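Local atomic coordinates of adenosyl-chloride synthase (Thermotoga maritima, PDB entry 2ZBU), a protein that belongs to the SAM hydrolase and SAM-dependent halogenase family, binds adenosine and probably acts on S-adenosyl-L-methionine. Residues P58-F63 with D85-A90; M80-D85 with E101-A106. One frame throughout, in Å; residues are numbered along the deposited sequence.

Interaction 1. Residues P58-F63 with D85-A90; sequences PPSTVF and DQYFVA
The rings of Phe-63 and Phe-88 lie side by side and nearly parallel on one face of the sheet, offset until little of one ring lies above the other. The protruding atom is Phe-63 CD2, which rides over one face of the Phe-88 ring and comes within 3.3 Å of Phe-88 CE1. The methyl CG2 of Thr-61 sits over a face of the Phe-63 ring, near its rim. The Gln-86 amide abuts the edge of the Phe-63 ring, its CD 3.6 Å from Phe-63 CE2 and its plane turned 72° from that of the ring. Helix 43-54 packs over the phenylalanine face of the sheet through Leu-50, which touches both phenylalanines.

These residues pair two parallel neighbouring strands, 62-66 and 87-91, in the mixed sheet of the N-terminal domain. Phe-63 N donates to Tyr-87 O at 2.7 Å, between the flanking bonds from Tyr-87 N to Thr-61 O and from Val-89 N to Phe-63 O. On the other face, which Tyr-87 shares, the Val-62 and Val-89 side chains cross obliquely, CG1 of the former 3.9 Å from CG2 of the latter, and both touch Ala-136 of helix 127-140. The Tyr-87 ring presents its edge to the type II turn Pro-58 to Thr-61, its CE2 4.1 Å from Ser-60 CA.

Gln-86 packs against the first carbonyl of that turn. With CG anti to the carbonyl carbon (chi1 -71°) and the chain extended beyond it, NE2 comes from above the carbonyl plane and reaches Pro-58 O at 3.1 Å along an almost straight N-H line (178°). Thr-61 OG1 grips the same oxygen at 2.8 Å from the opposite face of that plane, while Gln-86 NE2 also donates to Ser-54 O.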
ATOM      1  N   PRO A  58     -19.856  -6.159  -6.562  1.00 19.43           N
ATOM      2  CA  PRO A  58     -21.056  -6.871  -6.998  1.00 20.41           C
ATOM      3  C   PRO A  58     -21.821  -7.523  -5.858  1.00 21.02           C
ATOM      4  O   PRO A  58     -21.347  -7.580  -4.721  1.00 18.95           O
ATOM      5  CB  PRO A  58     -20.497  -7.900  -7.963  1.00 20.97           C
ATOM      6  CG  PRO A  58     -19.170  -8.245  -7.309  1.00 21.83           C
ATOM      7  CD  PRO A  58     -18.632  -6.893  -6.922  1.00 17.60           C
ATOM      8  N   PRO A  59     -23.037  -8.001  -6.149  1.00 20.71           N
ATOM      9  CA  PRO A  59     -23.806  -8.655  -5.091  1.00 19.60           C
ATOM     10  C   PRO A  59     -23.062  -9.963  -4.794  1.00 20.29           C
ATOM     11  O   PRO A  59     -22.351 -10.463  -5.647  1.00 20.25           O
ATOM     12  CB  PRO A  59     -25.172  -8.869  -5.737  1.00 19.26           C
ATOM     13  CG  PRO A  59     -24.850  -9.008  -7.211  1.00 23.27           C
ATOM     14  CD  PRO A  59     -23.796  -7.937  -7.413  1.00 22.47           C
ATOM     15  N   SER A  60     -23.210 -10.490  -3.584  1.00 20.93           N
ATOM     16  CA  SER A  60     -22.544 -11.726  -3.166  1.00 21.35           C
ATOM     17  C   SER A  60     -21.073 -11.503  -2.832  1.00 20.57           C
ATOM     18  O   SER A  60     -20.303 -12.447  -2.704  1.00 20.77           O
ATOM     19  CB  SER A  60     -22.693 -12.838  -4.223  1.00 21.51           C
ATOM     20  OG  SER A  60     -23.996 -13.403  -4.189  1.00 19.08           O
ATOM     21  N   THR A  61     -20.683 -10.245  -2.704  1.00 19.05           N
ATOM     22  CA  THR A  61     -19.323  -9.927  -2.309  1.00 19.47           C
ATOM     23  C   THR A  61     -19.290 -10.150  -0.791  1.00 19.42           C
ATOM     24  O   THR A  61     -20.270  -9.850  -0.093  1.00 18.56           O
ATOM     25  CB  THR A  61     -18.980  -8.446  -2.587  1.00 18.25           C
ATOM     26  OG1 THR A  61     -18.699  -8.277  -3.982  1.00 18.75           O
ATOM     27  CG2 THR A  61     -17.781  -8.004  -1.750  1.00 14.20           C
ATOM     28  N   VAL A  62     -18.186 -10.702  -0.299  1.00 16.28           N
ATOM     29  CA  VAL A  62     -18.005 -10.934   1.125  1.00 16.72           C
ATOM     30  C   VAL A  62     -17.041  -9.863   1.643  1.00 18.17           C
ATOM     31  O   VAL A  62     -15.860  -9.820   1.266  1.00 18.75           O
ATOM     32  CB  VAL A  62     -17.411 -12.342   1.419  1.00 17.77           C
ATOM     33  CG1 VAL A  62     -17.136 -12.493   2.929  1.00 15.90           C
ATOM     34  CG2 VAL A  62     -18.381 -13.435   0.955  1.00 13.86           C
ATOM     35  N   PHE A  63     -17.543  -8.986   2.495  1.00 15.27           N
ATOM     36  CA  PHE A  63     -16.700  -7.937   3.045  1.00 17.40           C
ATOM     37  C   PHE A  63     -16.080  -8.355   4.382  1.00 17.53           C
ATOM     38  O   PHE A  63     -16.755  -8.881   5.270  1.00 17.63           O
ATOM     39  CB  PHE A  63     -17.509  -6.638   3.190  1.00 17.53           C
ATOM     40  CG  PHE A  63     -17.929  -6.031   1.865  1.00 17.90           C
ATOM     41  CD1 PHE A  63     -17.080  -5.155   1.181  1.00 17.75           C
ATOM     42  CD2 PHE A  63     -19.167  -6.340   1.299  1.00 16.08           C
ATOM     43  CE1 PHE A  63     -17.467  -4.593  -0.055  1.00 19.32           C
ATOM     44  CE2 PHE A  63     -19.564  -5.786   0.066  1.00 17.82           C
ATOM     45  CZ  PHE A  63     -18.710  -4.913  -0.609  1.00 17.43           C
ATOM     46  N   ASP A  85     -28.066  -8.471  -1.201  1.00 18.37           N
ATOM     47  CA  ASP A  85     -27.289  -9.705  -1.303  1.00 21.06           C
ATOM     48  C   ASP A  85     -25.778  -9.623  -1.060  1.00 22.04           C
ATOM     49  O   ASP A  85     -25.020 -10.429  -1.590  1.00 22.90           O
ATOM     50  CB  ASP A  85     -27.557 -10.384  -2.660  1.00 21.33           C
ATOM     51  CG  ASP A  85     -28.954 -11.003  -2.737  1.00 22.18           C
ATOM     52  OD1 ASP A  85     -29.418 -11.307  -3.857  1.00 20.05           O
ATOM     53  OD2 ASP A  85     -29.578 -11.188  -1.671  1.00 18.63           O
ATOM     54  N   GLN A  86     -25.331  -8.653  -0.269  1.00 22.40           N
ATOM     55  CA  GLN A  86     -23.910  -8.589   0.057  1.00 22.63           C
ATOM     56  C   GLN A  86     -23.759  -9.141   1.480  1.00 20.33           C
ATOM     57  O   GLN A  86     -24.736  -9.200   2.231  1.00 19.41           O
ATOM     58  CB  GLN A  86     -23.368  -7.154  -0.079  1.00 22.36           C
ATOM     59  CG  GLN A  86     -23.281  -6.693  -1.555  1.00 23.19           C
ATOM     60  CD  GLN A  86     -22.607  -5.327  -1.731  1.00 23.11           C
ATOM     61  OE1 GLN A  86     -22.815  -4.427  -0.928  1.00 19.92           O
ATOM     62  NE2 GLN A  86     -21.811  -5.170  -2.801  1.00 19.69           N
ATOM     63  N   TYR A  87     -22.552  -9.581   1.825  1.00 20.21           N
ATOM     64  CA  TYR A  87     -22.267 -10.152   3.141  1.00 18.16           C
ATOM     65  C   TYR A  87     -21.135  -9.394   3.828  1.00 19.85           C
ATOM     66  O   TYR A  87     -20.155  -9.002   3.181  1.00 22.30           O
ATOM     67  CB  TYR A  87     -21.883 -11.626   2.992  1.00 18.86           C
ATOM     68  CG  TYR A  87     -22.930 -12.493   2.314  1.00 21.25           C
ATOM     69  CD1 TYR A  87     -23.872 -13.210   3.062  1.00 21.27           C
ATOM     70  CD2 TYR A  87     -22.973 -12.600   0.924  1.00 21.08           C
ATOM     71  CE1 TYR A  87     -24.837 -14.019   2.433  1.00 20.11           C
ATOM     72  CE2 TYR A  87     -23.929 -13.401   0.288  1.00 22.57           C
ATOM     73  CZ  TYR A  87     -24.855 -14.104   1.048  1.00 21.56           C
ATOM     74  OH  TYR A  87     -25.784 -14.884   0.411  1.00 23.74           O
ATOM     75  N   PHE A  88     -21.261  -9.196   5.139  1.00 17.86           N
ATOM     76  CA  PHE A  88     -20.252  -8.466   5.900  1.00 18.38           C
ATOM     77  C   PHE A  88     -19.830  -9.235   7.141  1.00 18.88           C
ATOM     78  O   PHE A  88     -20.669  -9.589   7.979  1.00 19.90           O
ATOM     79  CB  PHE A  88     -20.789  -7.089   6.307  1.00 17.63           C
ATOM     80  CG  PHE A  88     -21.245  -6.250   5.146  1.00 18.73           C
ATOM     81  CD1 PHE A  88     -20.409  -5.280   4.599  1.00 17.97           C
ATOM     82  CD2 PHE A  88     -22.505  -6.440   4.584  1.00 17.42           C
ATOM     83  CE1 PHE A  88     -20.823  -4.515   3.514  1.00 20.08           C
ATOM     84  CE2 PHE A  88     -22.930  -5.676   3.491  1.00 16.72           C
ATOM     85  CZ  PHE A  88     -22.090  -4.715   2.957  1.00 19.19           C
ATOM     86  N   VAL A  89     -18.524  -9.495   7.236  1.00 16.65           N
ATOM     87  CA  VAL A  89     -17.917 -10.218   8.348  1.00 15.62           C
ATOM     88  C   VAL A  89     -17.237  -9.134   9.187  1.00 17.17           C
ATOM     89  O   VAL A  89     -16.272  -8.488   8.740  1.00 13.87           O
ATOM     90  CB  VAL A  89     -16.863 -11.239   7.830  1.00 16.14           C
ATOM     91  CG1 VAL A  89     -16.298 -12.067   8.986  1.00 14.41           C
ATOM     92  CG2 VAL A  89     -17.493 -12.144   6.786  1.00 16.15           C
ATOM     93  N   ALA A  90     -17.731  -8.934  10.405  1.00 16.31           N
ATOM     94  CA  ALA A  90     -17.194  -7.866  11.238  1.00 15.78           C
ATOM     95  C   ALA A  90     -17.547  -7.960  12.717  1.00 17.81           C
ATOM     96  O   ALA A  90     -18.342  -8.816  13.137  1.00 17.31           O
ATOM     97  CB  ALA A  90     -17.717  -6.533  10.703  1.00 15.37           C
TER

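Interaction 2. Residues M80-D85 with E101-A106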
HETATM    1  N   MSE A  80     -23.266 -10.310   8.647  1.00 20.83           N
HETATM    2  CA  MSE A  80     -24.531  -9.684   8.251  1.00 20.46           C
HETATM    3  C   MSE A  80     -24.765  -9.830   6.744  1.00 19.85           C
HETATM    4  O   MSE A  80     -23.866  -9.555   5.940  1.00 17.76           O
HETATM    5  CB  MSE A  80     -24.535  -8.181   8.607  1.00 18.97           C
HETATM    6  CG  MSE A  80     -25.754  -7.414   8.081  1.00 19.50           C
HETATM    7 SE   MSE A  80     -25.672  -5.518   8.341  1.00 21.42          SE
HETATM    8  CE  MSE A  80     -25.530  -5.520  10.260  1.00 14.82           C
ATOM      9  N   LYS A  81     -25.959 -10.283   6.370  1.00 17.22           N
ATOM     10  CA  LYS A  81     -26.332 -10.409   4.965  1.00 19.28           C
ATOM     11  C   LYS A  81     -27.367  -9.311   4.711  1.00 20.48           C
ATOM     12  O   LYS A  81     -28.423  -9.296   5.349  1.00 18.86           O
ATOM     13  CB  LYS A  81     -26.971 -11.766   4.659  1.00 20.65           C
ATOM     14  CG  LYS A  81     -27.463 -11.872   3.198  1.00 20.68           C
ATOM     15  CD  LYS A  81     -28.259 -13.156   2.934  1.00 21.96           C
ATOM     16  CE  LYS A  81     -28.879 -13.144   1.543  1.00 22.72           C
ATOM     17  NZ  LYS A  81     -29.693 -14.360   1.289  1.00 23.85           N
ATOM     18  N   THR A  82     -27.065  -8.391   3.801  1.00 19.45           N
ATOM     19  CA  THR A  82     -27.997  -7.306   3.495  1.00 19.47           C
ATOM     20  C   THR A  82     -28.931  -7.663   2.358  1.00 19.72           C
ATOM     21  O   THR A  82     -28.700  -8.633   1.630  1.00 20.33           O
ATOM     22  CB  THR A  82     -27.255  -5.996   3.169  1.00 17.51           C
ATOM     23  OG1 THR A  82     -26.174  -6.263   2.269  1.00 20.50           O
ATOM     24  CG2 THR A  82     -26.710  -5.391   4.435  1.00 17.82           C
ATOM     25  N   LYS A  83     -29.992  -6.871   2.207  1.00 21.09           N
ATOM     26  CA  LYS A  83     -31.000  -7.137   1.192  1.00 23.22           C
ATOM     27  C   LYS A  83     -30.552  -6.959  -0.254  1.00 23.11           C
ATOM     28  O   LYS A  83     -31.280  -7.329  -1.173  1.00 22.59           O
ATOM     29  CB  LYS A  83     -32.260  -6.323   1.499  1.00 24.91           C
ATOM     30  CG  LYS A  83     -32.884  -6.730   2.840  1.00 28.38           C
ATOM     31  CD  LYS A  83     -34.206  -6.032   3.108  1.00 33.30           C
ATOM     32  CE  LYS A  83     -34.845  -6.578   4.375  1.00 34.95           C
ATOM     33  NZ  LYS A  83     -36.225  -6.073   4.576  1.00 37.90           N
ATOM     34  N   ASN A  84     -29.365  -6.391  -0.461  1.00 20.61           N
ATOM     35  CA  ASN A  84     -28.848  -6.263  -1.821  1.00 20.99           C
ATOM     36  C   ASN A  84     -27.925  -7.463  -2.054  1.00 19.64           C
ATOM     37  O   ASN A  84     -27.097  -7.466  -2.959  1.00 18.96           O
ATOM     38  CB  ASN A  84     -28.075  -4.953  -2.023  1.00 19.60           C
ATOM     39  CG  ASN A  84     -26.821  -4.872  -1.176  1.00 21.66           C
ATOM     40  OD1 ASN A  84     -25.916  -4.091  -1.476  1.00 23.53           O
ATOM     41  ND2 ASN A  84     -26.764  -5.666  -0.110  1.00 17.20           N
ATOM     42  N   ASP A  85     -28.066  -8.471  -1.201  1.00 18.37           N
ATOM     43  CA  ASP A  85     -27.289  -9.705  -1.303  1.00 21.06           C
ATOM     44  C   ASP A  85     -25.778  -9.623  -1.060  1.00 22.04           C
ATOM     45  O   ASP A  85     -25.020 -10.429  -1.590  1.00 22.90           O
ATOM     46  CB  ASP A  85     -27.557 -10.384  -2.660  1.00 21.33           C
ATOM     47  CG  ASP A  85     -28.954 -11.003  -2.737  1.00 22.18           C
ATOM     48  OD1 ASP A  85     -29.418 -11.307  -3.857  1.00 20.05           O
ATOM     49  OD2 ASP A  85     -29.578 -11.188  -1.671  1.00 18.63           O
ATOM     50  N   GLU A 101     -28.349   0.347   7.357  1.00 24.20           N
ATOM     51  CA  GLU A 101     -29.347   1.384   7.141  1.00 27.07           C
ATOM     52  C   GLU A 101     -29.671   1.580   5.657  1.00 27.45           C
ATOM     53  O   GLU A 101     -30.837   1.546   5.255  1.00 24.55           O
ATOM     54  CB  GLU A 101     -28.853   2.707   7.737  1.00 30.01           C
ATOM     55  CG  GLU A 101     -29.665   3.931   7.330  1.00 37.64           C
ATOM     56  CD  GLU A 101     -31.074   3.921   7.885  1.00 41.94           C
ATOM     57  OE1 GLU A 101     -31.879   4.799   7.486  1.00 45.85           O
ATOM     58  OE2 GLU A 101     -31.377   3.042   8.722  1.00 43.32           O
ATOM     59  N   GLU A 102     -28.638   1.776   4.844  1.00 25.60           N
ATOM     60  CA  GLU A 102     -28.839   2.010   3.417  1.00 24.38           C
ATOM     61  C   GLU A 102     -29.337   0.810   2.627  1.00 23.51           C
ATOM     62  O   GLU A 102     -30.154   0.965   1.722  1.00 25.53           O
ATOM     63  CB  GLU A 102     -27.548   2.529   2.769  1.00 24.29           C
ATOM     64  CG  GLU A 102     -27.047   3.860   3.315  1.00 26.54           C
ATOM     65  CD  GLU A 102     -28.091   4.958   3.224  1.00 31.48           C
ATOM     66  OE1 GLU A 102     -28.873   4.959   2.252  1.00 31.67           O
ATOM     67  OE2 GLU A 102     -28.122   5.828   4.119  1.00 35.71           O
ATOM     68  N   TYR A 103     -28.846  -0.381   2.948  1.00 22.26           N
ATOM     69  CA  TYR A 103     -29.260  -1.578   2.217  1.00 21.78           C
ATOM     70  C   TYR A 103     -30.373  -2.390   2.886  1.00 20.94           C
ATOM     71  O   TYR A 103     -31.093  -3.127   2.209  1.00 20.09           O
ATOM     72  CB  TYR A 103     -28.067  -2.528   1.997  1.00 20.42           C
ATOM     73  CG  TYR A 103     -26.922  -1.987   1.159  1.00 20.90           C
ATOM     74  CD1 TYR A 103     -27.157  -1.242   0.001  1.00 22.24           C
ATOM     75  CD2 TYR A 103     -25.602  -2.272   1.498  1.00 17.34           C
ATOM     76  CE1 TYR A 103     -26.093  -0.797  -0.801  1.00 23.45           C
ATOM     77  CE2 TYR A 103     -24.537  -1.833   0.708  1.00 21.68           C
ATOM     78  CZ  TYR A 103     -24.789  -1.098  -0.438  1.00 22.02           C
ATOM     79  OH  TYR A 103     -23.744  -0.660  -1.207  1.00 21.12           O
ATOM     80  N   GLY A 104     -30.499  -2.276   4.205  1.00 19.87           N
ATOM     81  CA  GLY A 104     -31.500  -3.062   4.913  1.00 20.76           C
ATOM     82  C   GLY A 104     -30.887  -4.427   5.198  1.00 21.35           C
ATOM     83  O   GLY A 104     -30.130  -4.937   4.368  1.00 20.26           O
ATOM     84  N   VAL A 105     -31.183  -5.036   6.347  1.00 20.17           N
ATOM     85  CA  VAL A 105     -30.576  -6.333   6.643  1.00 22.77           C
ATOM     86  C   VAL A 105     -31.513  -7.522   6.494  1.00 24.94           C
ATOM     87  O   VAL A 105     -32.648  -7.516   6.979  1.00 25.48           O
ATOM     88  CB  VAL A 105     -29.861  -6.335   8.066  1.00 25.15           C
ATOM     89  CG1 VAL A 105     -30.253  -5.129   8.867  1.00 24.04           C
ATOM     90  CG2 VAL A 105     -30.154  -7.617   8.830  1.00 22.13           C
ATOM     91  N   ALA A 106     -31.045  -8.544   5.785  1.00 25.22           N
ATOM     92  CA  ALA A 106     -31.858  -9.738   5.575  1.00 25.28           C
ATOM     93  C   ALA A 106     -31.653 -10.743   6.701  1.00 25.84           C
ATOM     94  O   ALA A 106     -32.589 -11.434   7.110  1.00 25.41           O
ATOM     95  CB  ALA A 106     -31.532 -10.377   4.233  1.00 22.50           C
TER
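Asn-84 lays its side-chain amide over one face of the Tyr-103 ring, the two planes 28° apart and Asn-84 CG 3.7 Å from Tyr-103 CG. The amide belongs to the type I turn Thr-82 to Asp-85, in the connection of the beta hairpin formed by strands 77-82 and 87-91; the ring comes from the last turn of helix 97-103, just before the chain enters edge strand 105-110. Asn-84 is put over the ring by its first torsion (chi1 64°), which sets CG between the backbone N and the carbonyl carbon. Thr-82 packs against the stem of Tyr-103, its CB 3.7 Å from Tyr-103 CB, while the far end of the tyrosine bonds through OH to Ser-54 OG. With an alanine here, the Asn-84 amide would probably lose the ring face it rests on and Ser-54 its hydroxyl partner. Beyond the helix, Gly-104 takes a positive phi and turns the chain into an antiparallel, non-hydrogen-bonded pairing of Val-105 with Thr-82. Ala-106 N donates to Lys-81 O at 2.8 Å and Lys-83 N to Gly-104 O at 2.9 Å. The extended Lys-83 side chain runs along the 103-105 backbone, bringing its CE to 3.5 Å from Val-105 O.

In the fold
Interactions 1 and 2 are centred 9 Å apart in the six-stranded mixed sheet of the N-terminal domain and share Asp-85. Across the sheet the order is 62-66, 87-91, 77-82, 105-110, so interaction 1 joins the first two and interaction 2 the last two, together with the end of helix 97-103. Along the chain their segments alternate: 58-63, 80-85, 85-90, 101-106. The seam between them is the antiparallel pair of 77-82 and 87-91, with Phe-88 N 2.7 Å from Met-80 O, probably hydrogen-bonded. Ser-54, at the end of helix 43-54, bonds to Gln-86 of one contact and Tyr-103 of the other. In interaction 1 the Val-89 side chain is about 12 Å from the bound adenosine; interaction 2, away from the adenosine-binding residues, brings in the sheet's edge strand.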